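Local coordinates for protein L544 (Acanthamoeba polyphaga mimivirus, PDB 4AMQ) that probably transfers nucleotides in a metal-dependent reaction, as a virion-associated nucleotidyl transferase with a possible link to transcription-coupled DNA repair, at residues A[38-46]-A[85-96]; A[314-325]-A[344-355]. One frame throughout, in Å; residues are numbered along the deposited sequence.

Contact 1: A[38-46]-A[85-96]; sequences ILPKILVVP and RIVDLINSFTND. With MG (magnesium ion), chain D.
R85 reaches from helix 82-93 to the backbone that follows helix 28-42. CB leaves the helix toward 38-46, and CG stands opposite the backbone N (chi1 171°), which lays it against V44 CG1 at 3.7 Å. The chain bends at chi2 (58°), and beyond CD the guanidinium meets two successive carbonyls. NE donates to V44 O at 3.2 Å, in the carbonyl plane on a lone pair, although the oxygen stands 22° out of the guanidinium plane. NH2 adds weak bonds to V44 O and to L43 O. L89 CD2 covers one face of the guanidinium near its rim and also approaches K41 O at 3.4 Å.

V44 CG2 touches I86 CD1 and L89 CD1. One helical turn further along, the F93 ring turns its edge to the other segment, CZ lying 3.3 Å from K41 O. A water donates to that K41 O and to S92 OG, while OG donates to L89 O at 2.6 Å. L43 and V44 rest on strands 66-72 and 209-217, so this contact attaches helix 82-93 to the sheet of the nucleotidyltransferase domain by way of the last turn of helix 28-42 and the residues after it.

The type I turn from F93 to D96 brings F93 O and D96 O, each 2.6 Å away, to the magnesium ion; I99 O and two waters also bind it. K41 NZ and D96 OD2 stay 4.1 Å apart, so any attraction between them is probably weak. The chemistry implies a grip that is polar on backbone carbonyls and apolar between side chains.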
loop_
_atom_site.group_PDB
_atom_site.type_symbol
_atom_site.label_atom_id
_atom_site.label_comp_id
_atom_site.label_asym_id
_atom_site.label_seq_id
_atom_site.Cartn_x
_atom_site.Cartn_y
_atom_site.Cartn_z
ATOM N N ILE A 38 -14.751 -0.605 -13.964
ATOM C CA ILE A 38 -13.330 -0.787 -13.685
ATOM C C ILE A 38 -12.906 -2.256 -13.678
ATOM O O ILE A 38 -12.078 -2.669 -14.488
ATOM C CB ILE A 38 -12.916 -0.124 -12.357
ATOM C CG1 ILE A 38 -13.288 1.358 -12.365
ATOM C CG2 ILE A 38 -11.422 -0.289 -12.128
ATOM C CD1 ILE A 38 -12.673 2.121 -13.511
ATOM N N LEU A 39 -13.481 -3.039 -12.769
ATOM C CA LEU A 39 -13.072 -4.432 -12.580
ATOM C C LEU A 39 -13.067 -5.297 -13.851
ATOM O O LEU A 39 -12.138 -6.077 -14.062
ATOM C CB LEU A 39 -13.905 -5.103 -11.481
ATOM C CG LEU A 39 -13.770 -4.509 -10.076
ATOM C CD1 LEU A 39 -14.412 -5.425 -9.054
ATOM C CD2 LEU A 39 -12.311 -4.267 -9.732
ATOM N N PRO A 40 -14.102 -5.169 -14.698
ATOM C CA PRO A 40 -14.114 -6.001 -15.907
ATOM C C PRO A 40 -12.910 -5.710 -16.794
ATOM O O PRO A 40 -12.565 -6.504 -17.666
ATOM C CB PRO A 40 -15.403 -5.569 -16.614
ATOM C CG PRO A 40 -16.267 -5.029 -15.527
ATOM C CD PRO A 40 -15.321 -4.351 -14.582
ATOM N N LYS A 41 -12.271 -4.571 -16.560
ATOM C CA LYS A 41 -11.155 -4.151 -17.390
ATOM C C LYS A 41 -9.804 -4.599 -16.826
ATOM O O LYS A 41 -8.875 -4.884 -17.583
ATOM C CB LYS A 41 -11.185 -2.632 -17.567
ATOM C CG LYS A 41 -10.309 -2.118 -18.688
ATOM C CD LYS A 41 -11.069 -1.123 -19.549
ATOM C CE LYS A 41 -11.691 -0.025 -18.705
ATOM N NZ LYS A 41 -12.421 0.962 -19.550
ATOM N N ILE A 42 -9.701 -4.675 -15.503
ATOM C CA ILE A 42 -8.415 -4.948 -14.864
ATOM C C ILE A 42 -8.268 -6.370 -14.331
ATOM O O ILE A 42 -7.153 -6.813 -14.044
ATOM C CB ILE A 42 -8.122 -3.949 -13.717
ATOM C CG1 ILE A 42 -9.065 -4.194 -12.535
ATOM C CG2 ILE A 42 -8.231 -2.520 -14.217
ATOM C CD1 ILE A 42 -8.790 -3.302 -11.334
ATOM N N LEU A 43 -9.382 -7.081 -14.186
ATOM C CA LEU A 43 -9.336 -8.458 -13.695
ATOM C C LEU A 43 -8.851 -9.427 -14.771
ATOM O O LEU A 43 -9.109 -9.232 -15.957
ATOM C CB LEU A 43 -10.705 -8.897 -13.169
ATOM C CG LEU A 43 -11.202 -8.265 -11.868
ATOM C CD1 LEU A 43 -12.640 -8.665 -11.594
ATOM C CD2 LEU A 43 -10.305 -8.646 -10.700
ATOM N N VAL A 44 -8.138 -10.468 -14.352
ATOM C CA VAL A 44 -7.712 -11.518 -15.271
ATOM C C VAL A 44 -8.919 -12.332 -15.741
ATOM O O VAL A 44 -9.049 -12.642 -16.925
ATOM C CB VAL A 44 -6.675 -12.451 -14.622
ATOM C CG1 VAL A 44 -6.393 -13.642 -15.522
ATOM C CG2 VAL A 44 -5.395 -11.687 -14.319
ATOM N N VAL A 45 -9.792 -12.678 -14.798
ATOM C CA VAL A 45 -11.087 -13.271 -15.112
ATOM C C VAL A 45 -12.179 -12.416 -14.472
ATOM O O VAL A 45 -12.278 -12.343 -13.249
ATOM C CB VAL A 45 -11.189 -14.729 -14.612
ATOM C CG1 VAL A 45 -12.567 -15.301 -14.903
ATOM C CG2 VAL A 45 -10.119 -15.584 -15.261
ATOM N N PRO A 46 -12.989 -11.745 -15.303
ATOM C CA PRO A 46 -13.987 -10.763 -14.861
ATOM C C PRO A 46 -15.210 -11.366 -14.172
ATOM O O PRO A 46 -15.883 -10.663 -13.414
ATOM C CB PRO A 46 -14.418 -10.088 -16.170
ATOM C CG PRO A 46 -13.356 -10.441 -17.167
ATOM C CD PRO A 46 -12.888 -11.796 -16.770
ATOM N N ARG A 85 -2.048 -13.598 -21.094
ATOM C CA ARG A 85 -3.207 -12.840 -20.624
ATOM C C ARG A 85 -2.789 -11.554 -19.906
ATOM O O ARG A 85 -3.503 -10.555 -19.943
ATOM C CB ARG A 85 -4.089 -13.699 -19.712
ATOM C CG ARG A 85 -5.201 -12.937 -18.999
ATOM C CD ARG A 85 -6.141 -12.221 -19.970
ATOM N NE ARG A 85 -7.232 -11.551 -19.267
ATOM C CZ ARG A 85 -8.004 -10.609 -19.801
ATOM N NH1 ARG A 85 -7.805 -10.216 -21.051
ATOM N NH2 ARG A 85 -8.973 -10.056 -19.081
ATOM N N ILE A 86 -1.633 -11.588 -19.251
ATOM C CA ILE A 86 -1.101 -10.404 -18.589
ATOM C C ILE A 86 -0.592 -9.424 -19.639
ATOM O O ILE A 86 -0.749 -8.211 -19.502
ATOM C CB ILE A 86 0.030 -10.755 -17.600
ATOM C CG1 ILE A 86 -0.476 -11.748 -16.550
ATOM C CG2 ILE A 86 0.558 -9.503 -16.920
ATOM C CD1 ILE A 86 -1.750 -11.305 -15.858
ATOM N N VAL A 87 0.009 -9.963 -20.694
ATOM C CA VAL A 87 0.449 -9.153 -21.818
ATOM C C VAL A 87 -0.745 -8.456 -22.459
ATOM O O VAL A 87 -0.680 -7.271 -22.784
ATOM C CB VAL A 87 1.197 -9.999 -22.866
ATOM C CG1 VAL A 87 1.334 -9.237 -24.177
ATOM C CG2 VAL A 87 2.561 -10.405 -22.333
ATOM N N ASP A 88 -1.839 -9.192 -22.627
ATOM C CA ASP A 88 -3.060 -8.622 -23.186
ATOM C C ASP A 88 -3.581 -7.485 -22.311
ATOM O O ASP A 88 -3.950 -6.426 -22.812
ATOM C CB ASP A 88 -4.132 -9.700 -23.358
ATOM C CG ASP A 88 -3.755 -10.737 -24.402
ATOM O OD1 ASP A 88 -2.609 -10.694 -24.896
ATOM O OD2 ASP A 88 -4.600 -11.602 -24.721
ATOM N N LEU A 89 -3.608 -7.706 -21.003
ATOM C CA LEU A 89 -4.025 -6.665 -20.070
ATOM C C LEU A 89 -3.156 -5.419 -20.215
ATOM O O LEU A 89 -3.663 -4.307 -20.346
ATOM C CB LEU A 89 -3.980 -7.177 -18.627
ATOM C CG LEU A 89 -5.169 -8.034 -18.188
ATOM C CD1 LEU A 89 -4.934 -8.620 -16.805
ATOM C CD2 LEU A 89 -6.453 -7.214 -18.215
ATOM N N ILE A 90 -1.844 -5.613 -20.195
ATOM C CA ILE A 90 -0.912 -4.500 -20.305
ATOM C C ILE A 90 -1.148 -3.688 -21.578
ATOM O O ILE A 90 -1.257 -2.469 -21.522
ATOM C CB ILE A 90 0.551 -4.978 -20.222
ATOM C CG1 ILE A 90 0.821 -5.587 -18.841
ATOM C CG2 ILE A 90 1.514 -3.826 -20.498
ATOM C CD1 ILE A 90 2.240 -6.094 -18.649
ATOM N N ASN A 91 -1.254 -4.367 -22.717
ATOM C CA ASN A 91 -1.465 -3.686 -23.994
ATOM C C ASN A 91 -2.786 -2.923 -24.067
ATOM O O ASN A 91 -2.875 -1.887 -24.722
ATOM C CB ASN A 91 -1.359 -4.667 -25.166
ATOM C CG ASN A 91 0.067 -5.105 -25.434
ATOM O OD1 ASN A 91 0.319 -6.249 -25.809
ATOM N ND2 ASN A 91 1.010 -4.194 -25.236
ATOM N N SER A 92 -3.810 -3.437 -23.394
ATOM C CA SER A 92 -5.121 -2.802 -23.411
ATOM C C SER A 92 -5.123 -1.509 -22.604
ATOM O O SER A 92 -6.084 -0.746 -22.652
ATOM C CB SER A 92 -6.184 -3.751 -22.855
ATOM O OG SER A 92 -6.035 -3.913 -21.454
ATOM N N PHE A 93 -4.049 -1.271 -21.857
ATOM C CA PHE A 93 -3.973 -0.096 -20.992
ATOM C C PHE A 93 -3.077 1.002 -21.555
ATOM O O PHE A 93 -3.070 2.121 -21.048
ATOM C CB PHE A 93 -3.478 -0.486 -19.596
ATOM C CG PHE A 93 -4.401 -1.408 -18.865
ATOM C CD1 PHE A 93 -5.773 -1.275 -18.985
ATOM C CD2 PHE A 93 -3.897 -2.417 -18.063
ATOM C CE1 PHE A 93 -6.627 -2.128 -18.314
ATOM C CE2 PHE A 93 -4.745 -3.271 -17.394
ATOM C CZ PHE A 93 -6.111 -3.125 -17.519
ATOM N N THR A 94 -2.322 0.685 -22.598
ATOM C CA THR A 94 -1.330 1.620 -23.124
ATOM C C THR A 94 -1.924 2.986 -23.493
ATOM O O THR A 94 -1.282 4.020 -23.312
ATOM C CB THR A 94 -0.587 1.018 -24.328
ATOM O OG1 THR A 94 -0.060 -0.263 -23.963
ATOM C CG2 THR A 94 0.556 1.930 -24.767
ATOM N N ASN A 95 -3.149 2.986 -24.005
ATOM C CA ASN A 95 -3.824 4.227 -24.365
ATOM C C ASN A 95 -4.988 4.543 -23.432
ATOM O O ASN A 95 -5.937 5.218 -23.821
ATOM C CB ASN A 95 -4.314 4.174 -25.812
ATOM C CG ASN A 95 -3.187 3.951 -26.798
ATOM O OD1 ASN A 95 -3.194 2.983 -27.559
ATOM N ND2 ASN A 95 -2.206 4.849 -26.790
ATOM N N ASP A 96 -4.913 4.044 -22.202
ATOM C CA ASP A 96 -5.946 4.310 -21.210
ATOM C C ASP A 96 -5.361 5.143 -20.072
ATOM O O ASP A 96 -4.662 4.619 -19.209
ATOM C CB ASP A 96 -6.514 2.996 -20.667
ATOM C CG ASP A 96 -7.814 3.188 -19.909
ATOM O OD1 ASP A 96 -8.107 4.333 -19.504
ATOM O OD2 ASP A 96 -8.544 2.191 -19.716
HETATM MG MG MG D . -2.381 3.441 -18.898
HETATM O O HOH W 1 -8.373 -4.826 -20.425
HETATM O O HOH W 2 -2.087 5.678 -17.941
HETATM O O HOH W 3 -0.177 2.148 -19.045
#

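Contact 2: A[314-325]-A[344-355]; sequences LNGIDMNIIDKI and LLTQLYTNINKS
L344, I321 and N351 lose the most surface in this antiparallel helix pair of the helical domain, a hairpin in which helices 319-331 and 334-368 follow each other in the chain. Their short segments run at 163° with axes 9.8 Å apart.

L344 lies at the end of the contact nearest the hairpin connection. Its CB packs on I325 CG1 at 3.7 Å, the two side chains sliding past each other in opposite directions, while CD1 faces the K324 backbone and CD2 meets the aliphatic K324 CE at 3.6 Å. I325 also packs on helix 297-311, extending this apolar layer to a third helix.

I321 comes next along the interface, its CB directed toward helix 334-368. Its CG2, opposite the backbone N, reaches L348 CB at 4.0 Å, while CD1, roughly at right angles to it, reaches Q347 OE1 at 3.2 Å. Q347 OE1 also accepts from K324 NZ at 2.8 Å, in the carbonyl plane on a lone pair. This bond lies toward the exposed margin, where K324 is a surface residue.

N351 deals with the chain just before helix 319-331. With CG anti to the backbone N (chi1 -164°), OD1 is carried over I317 CA and CG2 and accepts from D318 N at 2.8 Å, the donor tilted 27° from the amide's carbonyl plane. D318 is itself the N-cap, its OD1 accepting from N320 N, so N351 holds the backbone of the capping residue. Beyond it, S355 OG donates to N315 O in the carbonyl plane, at a distance of 2.5 Å that is short and doubtful as an exact value.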
loop_
_atom_site.group_PDB
_atom_site.type_symbol
_atom_site.label_atom_id
_atom_site.label_comp_id
_atom_site.label_asym_id
_atom_site.label_seq_id
_atom_site.Cartn_x
_atom_site.Cartn_y
_atom_site.Cartn_z
ATOM N N LEU A 314 -8.901 18.442 8.831
ATOM C CA LEU A 314 -8.219 17.808 9.954
ATOM C C LEU A 314 -7.971 18.798 11.088
ATOM O O LEU A 314 -8.177 20.003 10.930
ATOM C CB LEU A 314 -6.890 17.205 9.502
ATOM C CG LEU A 314 -6.934 16.146 8.400
ATOM C CD1 LEU A 314 -5.548 15.560 8.195
ATOM C CD2 LEU A 314 -7.934 15.051 8.744
ATOM N N ASN A 315 -7.529 18.279 12.231
ATOM C CA ASN A 315 -7.192 19.117 13.375
ATOM C C ASN A 315 -5.775 18.847 13.871
ATOM O O ASN A 315 -5.321 17.702 13.874
ATOM C CB ASN A 315 -8.199 18.909 14.509
ATOM C CG ASN A 315 -9.613 19.298 14.114
ATOM O OD1 ASN A 315 -10.506 18.453 14.049
ATOM N ND2 ASN A 315 -9.824 20.584 13.851
ATOM N N GLY A 316 -5.078 19.904 14.282
ATOM C CA GLY A 316 -3.737 19.776 14.825
ATOM C C GLY A 316 -2.636 19.766 13.780
ATOM O O GLY A 316 -1.499 19.395 14.068
ATOM N N ILE A 317 -2.966 20.183 12.561
ATOM C CA ILE A 317 -2.003 20.150 11.466
ATOM C C ILE A 317 -1.220 21.454 11.367
ATOM O O ILE A 317 -1.793 22.541 11.430
ATOM C CB ILE A 317 -2.693 19.853 10.113
ATOM C CG1 ILE A 317 -3.415 18.508 10.173
ATOM C CG2 ILE A 317 -1.678 19.834 8.979
ATOM C CD1 ILE A 317 -2.498 17.353 10.505
ATOM N N ASP A 318 0.095 21.338 11.221
ATOM C CA ASP A 318 0.940 22.501 10.995
ATOM C C ASP A 318 0.683 23.051 9.599
ATOM O O ASP A 318 1.296 22.612 8.627
ATOM C CB ASP A 318 2.415 22.127 11.151
ATOM C CG ASP A 318 3.340 23.305 10.933
ATOM O OD1 ASP A 318 2.850 24.452 10.941
ATOM O OD2 ASP A 318 4.556 23.085 10.762
ATOM N N MET A 319 -0.229 24.013 9.505
ATOM C CA MET A 319 -0.630 24.564 8.212
ATOM C C MET A 319 0.482 25.325 7.490
ATOM O O MET A 319 0.310 25.736 6.345
ATOM C CB MET A 319 -1.877 25.442 8.361
ATOM C CG MET A 319 -3.136 24.658 8.698
ATOM S SD MET A 319 -3.535 23.437 7.430
ATOM C CE MET A 319 -3.992 24.506 6.066
ATOM N N ASN A 320 1.619 25.508 8.155
ATOM C CA ASN A 320 2.790 26.087 7.501
ATOM C C ASN A 320 3.316 25.172 6.404
ATOM O O ASN A 320 3.844 25.638 5.395
ATOM C CB ASN A 320 3.905 26.374 8.508
ATOM C CG ASN A 320 3.548 27.482 9.475
ATOM O OD1 ASN A 320 2.659 28.293 9.208
ATOM N ND2 ASN A 320 4.245 27.528 10.604
ATOM N N ILE A 321 3.180 23.865 6.616
ATOM C CA ILE A 321 3.555 22.880 5.609
ATOM C C ILE A 321 2.749 23.116 4.336
ATOM O O ILE A 321 3.278 23.040 3.226
ATOM C CB ILE A 321 3.302 21.435 6.096
ATOM C CG1 ILE A 321 4.063 21.156 7.396
ATOM C CG2 ILE A 321 3.682 20.429 5.015
ATOM C CD1 ILE A 321 5.567 21.350 7.290
ATOM N N ILE A 322 1.464 23.408 4.512
ATOM C CA ILE A 322 0.564 23.682 3.397
ATOM C C ILE A 322 0.984 24.937 2.629
ATOM O O ILE A 322 1.006 24.941 1.392
ATOM C CB ILE A 322 -0.896 23.831 3.879
ATOM C CG1 ILE A 322 -1.335 22.578 4.646
ATOM C CG2 ILE A 322 -1.825 24.137 2.706
ATOM C CD1 ILE A 322 -1.180 21.287 3.863
ATOM N N ASP A 323 1.316 26.000 3.358
ATOM C CA ASP A 323 1.784 27.235 2.733
ATOM C C ASP A 323 3.066 27.000 1.931
ATOM O O ASP A 323 3.233 27.543 0.839
ATOM C CB ASP A 323 2.014 28.328 3.782
ATOM C CG ASP A 323 0.734 28.741 4.487
ATOM O OD1 ASP A 323 -0.360 28.453 3.951
ATOM O OD2 ASP A 323 0.818 29.356 5.573
ATOM N N LYS A 324 3.972 26.190 2.476
ATOM C CA LYS A 324 5.199 25.826 1.772
ATOM C C LYS A 324 4.906 25.073 0.472
ATOM O O LYS A 324 5.628 25.214 -0.515
ATOM C CB LYS A 324 6.107 24.981 2.668
ATOM C CG LYS A 324 6.764 25.751 3.800
ATOM C CD LYS A 324 8.034 25.054 4.299
ATOM C CE LYS A 324 7.753 23.702 4.928
ATOM N NZ LYS A 324 9.013 22.991 5.313
ATOM N N ILE A 325 3.844 24.274 0.473
ATOM C CA ILE A 325 3.460 23.524 -0.718
ATOM C C ILE A 325 2.909 24.460 -1.791
ATOM O O ILE A 325 3.167 24.267 -2.979
ATOM C CB ILE A 325 2.450 22.400 -0.376
ATOM C CG1 ILE A 325 3.187 21.191 0.204
ATOM C CG2 ILE A 325 1.668 21.973 -1.597
ATOM C CD1 ILE A 325 2.282 20.192 0.901
ATOM N N LEU A 344 7.978 17.748 0.666
ATOM C CA LEU A 344 7.046 18.375 1.597
ATOM C C LEU A 344 5.931 17.434 2.060
ATOM O O LEU A 344 5.438 17.556 3.179
ATOM C CB LEU A 344 6.464 19.656 0.996
ATOM C CG LEU A 344 7.492 20.783 0.864
ATOM C CD1 LEU A 344 7.009 21.869 -0.081
ATOM C CD2 LEU A 344 7.834 21.361 2.234
ATOM N N LEU A 345 5.535 16.499 1.204
ATOM C CA LEU A 345 4.516 15.524 1.584
ATOM C C LEU A 345 5.037 14.601 2.679
ATOM O O LEU A 345 4.260 14.011 3.424
ATOM C CB LEU A 345 4.043 14.707 0.375
ATOM C CG LEU A 345 3.127 15.424 -0.620
ATOM C CD1 LEU A 345 2.721 14.484 -1.749
ATOM C CD2 LEU A 345 1.896 15.988 0.078
ATOM N N THR A 346 6.357 14.484 2.773
ATOM C CA THR A 346 6.970 13.665 3.812
ATOM C C THR A 346 6.801 14.308 5.189
ATOM O O THR A 346 6.483 13.626 6.165
ATOM C CB THR A 346 8.459 13.410 3.527
ATOM O OG1 THR A 346 8.581 12.583 2.362
ATOM C CG2 THR A 346 9.118 12.711 4.710
ATOM N N GLN A 347 7.011 15.618 5.264
ATOM C CA GLN A 347 6.769 16.352 6.499
ATOM C C GLN A 347 5.298 16.264 6.877
ATOM O O GLN A 347 4.957 16.029 8.036
ATOM C CB GLN A 347 7.171 17.820 6.347
ATOM C CG GLN A 347 8.651 18.036 6.095
ATOM C CD GLN A 347 8.966 19.465 5.687
ATOM O OE1 GLN A 347 8.504 20.419 6.313
ATOM N NE2 GLN A 347 9.749 19.616 4.625
ATOM N N LEU A 348 4.430 16.463 5.888
ATOM C CA LEU A 348 2.991 16.403 6.102
ATOM C C LEU A 348 2.583 15.028 6.613
ATOM O O LEU A 348 1.751 14.909 7.508
ATOM C CB LEU A 348 2.245 16.725 4.806
ATOM C CG LEU A 348 0.724 16.834 4.912
ATOM C CD1 LEU A 348 0.331 17.877 5.949
ATOM C CD2 LEU A 348 0.110 17.163 3.556
ATOM N N TYR A 349 3.182 13.991 6.038
ATOM C CA TYR A 349 2.905 12.622 6.437
ATOM C C TYR A 349 3.204 12.453 7.924
ATOM O O TYR A 349 2.388 11.930 8.681
ATOM C CB TYR A 349 3.764 11.664 5.610
ATOM C CG TYR A 349 3.381 10.207 5.725
ATOM C CD1 TYR A 349 2.432 9.649 4.875
ATOM C CD2 TYR A 349 3.982 9.383 6.667
ATOM C CE1 TYR A 349 2.086 8.318 4.966
ATOM C CE2 TYR A 349 3.640 8.046 6.766
ATOM C CZ TYR A 349 2.692 7.520 5.913
ATOM O OH TYR A 349 2.346 6.191 6.007
ATOM N N THR A 350 4.381 12.914 8.332
ATOM C CA THR A 350 4.799 12.868 9.726
ATOM C C THR A 350 3.834 13.642 10.612
ATOM O O THR A 350 3.437 13.178 11.683
ATOM C CB THR A 350 6.204 13.469 9.895
ATOM O OG1 THR A 350 7.136 12.736 9.091
ATOM C CG2 THR A 350 6.638 13.414 11.355
ATOM N N ASN A 351 3.459 14.830 10.155
ATOM C CA ASN A 351 2.568 15.686 10.918
ATOM C C ASN A 351 1.202 15.042 11.132
ATOM O O ASN A 351 0.647 15.095 12.229
ATOM C CB ASN A 351 2.427 17.048 10.237
ATOM C CG ASN A 351 1.843 18.099 11.156
ATOM O OD1 ASN A 351 0.823 18.711 10.848
ATOM N ND2 ASN A 351 2.483 18.307 12.300
ATOM N N ILE A 352 0.666 14.427 10.082
ATOM C CA ILE A 352 -0.642 13.785 10.171
ATOM C C ILE A 352 -0.603 12.614 11.148
ATOM O O ILE A 352 -1.513 12.436 11.949
ATOM C CB ILE A 352 -1.139 13.298 8.800
ATOM C CG1 ILE A 352 -1.386 14.494 7.876
ATOM C CG2 ILE A 352 -2.418 12.483 8.954
ATOM C CD1 ILE A 352 -1.729 14.117 6.463
ATOM N N ASN A 353 0.460 11.823 11.078
ATOM C CA ASN A 353 0.654 10.734 12.019
ATOM C C ASN A 353 0.684 11.230 13.452
ATOM O O ASN A 353 -0.017 10.706 14.319
ATOM C CB ASN A 353 1.944 9.981 11.709
ATOM C CG ASN A 353 1.741 8.888 10.689
ATOM O OD1 ASN A 353 1.214 7.822 11.009
ATOM N ND2 ASN A 353 2.155 9.143 9.454
ATOM N N LYS A 354 1.511 12.238 13.699
ATOM C CA LYS A 354 1.632 12.811 15.028
ATOM C C LYS A 354 0.262 13.226 15.550
ATOM O O LYS A 354 -0.107 12.900 16.678
ATOM C CB LYS A 354 2.573 14.017 15.003
ATOM C CG LYS A 354 2.777 14.677 16.357
ATOM C CD LYS A 354 3.746 15.843 16.254
ATOM C CE LYS A 354 5.075 15.391 15.673
ATOM N NZ LYS A 354 5.655 14.258 16.448
ATOM N N SER A 355 -0.493 13.937 14.717
ATOM C CA SER A 355 -1.794 14.454 15.122
ATOM C C SER A 355 -2.807 13.354 15.443
ATOM O O SER A 355 -3.447 13.384 16.492
ATOM C CB SER A 355 -2.357 15.392 14.051
ATOM O OG SER A 355 -3.603 15.934 14.455
#

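Contact 1 belongs to the nucleotidyltransferase domain and contact 2 to the helical domain; they share no helix, and their centres are 37 Å apart. Six of nine touching residues are buried in contact 1, against nine of sixteen in contact 2, which is partly open yet buries more surface, 665 against 382 Å². Contact 1 joins the end of a helix and the loop after it to a helix, with axes 11.3 Å apart at 126°; contact 2 packs two helix segments at 9.8 Å and 163°. Side chains bond to backbone groups in both, but contact 1 uses one arginine on carbonyls beside a magnesium site, whereas contact 2 spreads neutral and lysine donors along an aliphatic seam.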